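Local coordinates for periplasmic beta-glucosidase (Pseudomonas aeruginosa, PDB 6R5T), which hydrolyses glycosides as a family 3 glycoside hydrolase of the periplasm, probably releasing beta-D-glucose from the non-reducing ends of beta-glucosides, at the interface of chains A and B. Numbering follows the deposited sequence. Chains: chain A/B, Periplasmic beta-glucosidase.

The interface of chains A and B. Residues chain A 594, 598-600; chain B 438, 441, 483, 487-489.
B:Tyr441, with CG anti to its backbone N (chi1 170°), points its ring from helix 436-442 between A:Lys594 and A:Phe600. CB of A:Phe600 lies on one face of the tyrosine ring, and chi1 76°, with CG between the backbone N and the carbonyl carbon, turns the phenyl ring on into chain B. CB of A:Phe600 sits 3.5 Å from the ring centroid of B:Tyr441. On the opposite face lies CE of A:Lys594, 3.6 Å from that centroid, so the ring is clamped between two aliphatic carbons. The lysine chain crosses the tyrosine at about a right angle. NZ of A:Lys594 donates to the backbone O of B:Tyr441 at 3.1 Å, tilted from the carbonyl plane.

The phenyl tip of A:Phe600 packs on B:Met483, CZ to CG 3.7 Å, with B:Ile438 beside it. O of B:Ser488 lies at the ring edge, in plane. A:Tyr599 and B:Ser489 form a parallel beta bridge, and the backbone N of A:Phe600 donates to O of B:Ser489 at 3.1 Å. NE of A:Arg598 hydrogen-bonds O of A:Tyr599 from above the carbonyl plane, and the guanidinium has CE2 of B:Tyr441 over one face, toward its rim.

This patch recurs with the chains exchanged in the two-fold dimer of the crystal, which may be the biological one. Water 1 links the backbone N and O of A:Arg598 to O of B:Ala487. Water 2 joins OH of B:Tyr441, at 2.7 Å, to O of A:Lys594 and O of B:Ala487, while the same hydroxyl hydrogen-bonds OG of B:Ser488 at 3.0 Å.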
loop_
_atom_site.group_PDB
_atom_site.type_symbol
_atom_site.label_atom_id
_atom_site.label_comp_id
_atom_site.label_asym_id
_atom_site.label_seq_id
_atom_site.Cartn_x
_atom_site.Cartn_y
_atom_site.Cartn_z
ATOM N N LYS A 594 -16.682 -6.798 -15.065
ATOM C CA LYS A 594 -15.303 -6.490 -15.463
ATOM C C LYS A 594 -14.931 -5.092 -14.931
ATOM O O LYS A 594 -13.827 -4.957 -14.393
ATOM C CB LYS A 594 -15.174 -6.532 -16.985
ATOM C CG LYS A 594 -13.770 -6.184 -17.474
ATOM C CD LYS A 594 -13.507 -6.374 -18.974
ATOM C CE LYS A 594 -12.441 -7.419 -19.286
ATOM N NZ LYS A 594 -12.176 -7.563 -20.748
ATOM N N ARG A 598 -11.289 -4.515 -8.630
ATOM C CA ARG A 598 -11.000 -5.958 -8.548
ATOM C C ARG A 598 -9.676 -6.275 -9.235
ATOM O O ARG A 598 -9.141 -5.431 -9.982
ATOM C CB ARG A 598 -12.084 -6.769 -9.220
ATOM C CG ARG A 598 -12.118 -6.544 -10.728
ATOM C CD ARG A 598 -13.202 -7.365 -11.366
ATOM N NE ARG A 598 -12.676 -8.730 -11.436
ATOM C CZ ARG A 598 -13.008 -9.619 -12.312
ATOM N NH1 ARG A 598 -14.017 -9.372 -13.140
ATOM N NH2 ARG A 598 -12.505 -10.822 -12.199
ATOM N N TYR A 599 -9.165 -7.468 -8.977
ATOM C CA TYR A 599 -8.084 -8.069 -9.784
ATOM C C TYR A 599 -8.704 -9.010 -10.790
ATOM O O TYR A 599 -9.795 -9.534 -10.543
ATOM C CB TYR A 599 -7.127 -8.848 -8.881
ATOM C CG TYR A 599 -6.572 -8.005 -7.760
ATOM C CD1 TYR A 599 -5.568 -7.089 -7.991
ATOM C CD2 TYR A 599 -7.032 -8.140 -6.466
ATOM C CE1 TYR A 599 -5.066 -6.288 -6.968
ATOM C CE2 TYR A 599 -6.551 -7.340 -5.442
ATOM C CZ TYR A 599 -5.570 -6.421 -5.681
ATOM O OH TYR A 599 -5.080 -5.624 -4.680
ATOM N N PHE A 600 -7.991 -9.266 -11.885
ATOM C CA PHE A 600 -8.524 -10.201 -12.904
ATOM C C PHE A 600 -7.834 -11.556 -12.853
ATOM O O PHE A 600 -8.368 -12.493 -13.500
ATOM C CB PHE A 600 -8.417 -9.606 -14.318
ATOM C CG PHE A 600 -7.037 -9.622 -14.896
ATOM C CD1 PHE A 600 -6.570 -10.722 -15.593
ATOM C CD2 PHE A 600 -6.201 -8.528 -14.779
ATOM C CE1 PHE A 600 -5.294 -10.744 -16.103
ATOM C CE2 PHE A 600 -4.918 -8.546 -15.298
ATOM C CZ PHE A 600 -4.450 -9.661 -15.952
ATOM N N ILE B 438 -8.689 -16.605 -17.102
ATOM C CA ILE B 438 -8.033 -15.352 -17.597
ATOM C C ILE B 438 -8.277 -15.176 -19.095
ATOM O O ILE B 438 -8.622 -14.054 -19.538
ATOM C CB ILE B 438 -6.554 -15.367 -17.202
ATOM C CG1 ILE B 438 -6.452 -15.241 -15.674
ATOM C CG2 ILE B 438 -5.800 -14.265 -17.935
ATOM C CD1 ILE B 438 -5.055 -15.310 -15.170
ATOM N N TYR B 441 -11.779 -13.928 -19.469
ATOM C CA TYR B 441 -11.817 -12.500 -19.074
ATOM C C TYR B 441 -11.334 -11.638 -20.251
ATOM O O TYR B 441 -11.991 -10.652 -20.611
ATOM C CB TYR B 441 -10.964 -12.329 -17.826
ATOM C CG TYR B 441 -10.712 -10.904 -17.437
ATOM C CD1 TYR B 441 -9.641 -10.189 -17.946
ATOM C CD2 TYR B 441 -11.596 -10.240 -16.600
ATOM C CE1 TYR B 441 -9.419 -8.877 -17.579
ATOM C CE2 TYR B 441 -11.379 -8.923 -16.223
ATOM C CZ TYR B 441 -10.303 -8.225 -16.732
ATOM O OH TYR B 441 -10.097 -6.930 -16.299
ATOM N N MET B 483 -4.415 -7.051 -20.255
ATOM C CA MET B 483 -3.881 -7.258 -18.883
ATOM C C MET B 483 -3.451 -5.926 -18.262
ATOM O O MET B 483 -3.232 -5.918 -17.064
ATOM C CB MET B 483 -2.683 -8.209 -18.878
ATOM C CG MET B 483 -3.068 -9.555 -19.347
ATOM S SD MET B 483 -1.670 -10.673 -19.327
ATOM C CE MET B 483 -2.328 -12.177 -20.029
ATOM N N ALA B 487 -9.398 -1.288 -15.169
ATOM C CA ALA B 487 -9.945 -2.367 -14.318
ATOM C C ALA B 487 -9.128 -3.665 -14.341
ATOM O O ALA B 487 -9.395 -4.512 -13.459
ATOM C CB ALA B 487 -11.397 -2.658 -14.652
ATOM N N SER B 488 -8.033 -3.801 -15.078
ATOM C CA SER B 488 -7.245 -5.057 -15.140
ATOM C C SER B 488 -6.084 -4.998 -14.145
ATOM O O SER B 488 -4.924 -5.007 -14.551
ATOM C CB SER B 488 -6.733 -5.338 -16.544
ATOM O OG SER B 488 -7.792 -5.326 -17.482
ATOM N N SER B 489 -6.371 -4.914 -12.862
ATOM C CA SER B 489 -5.313 -4.943 -11.835
ATOM C C SER B 489 -4.807 -6.381 -11.687
ATOM O O SER B 489 -5.598 -7.347 -11.741
ATOM C CB SER B 489 -5.836 -4.379 -10.589
ATOM O OG SER B 489 -6.227 -3.024 -10.828
HETATM O O HOH W 1 -10.050 -2.952 -10.946
HETATM O O HOH W 2 -11.487 -6.352 -14.022
#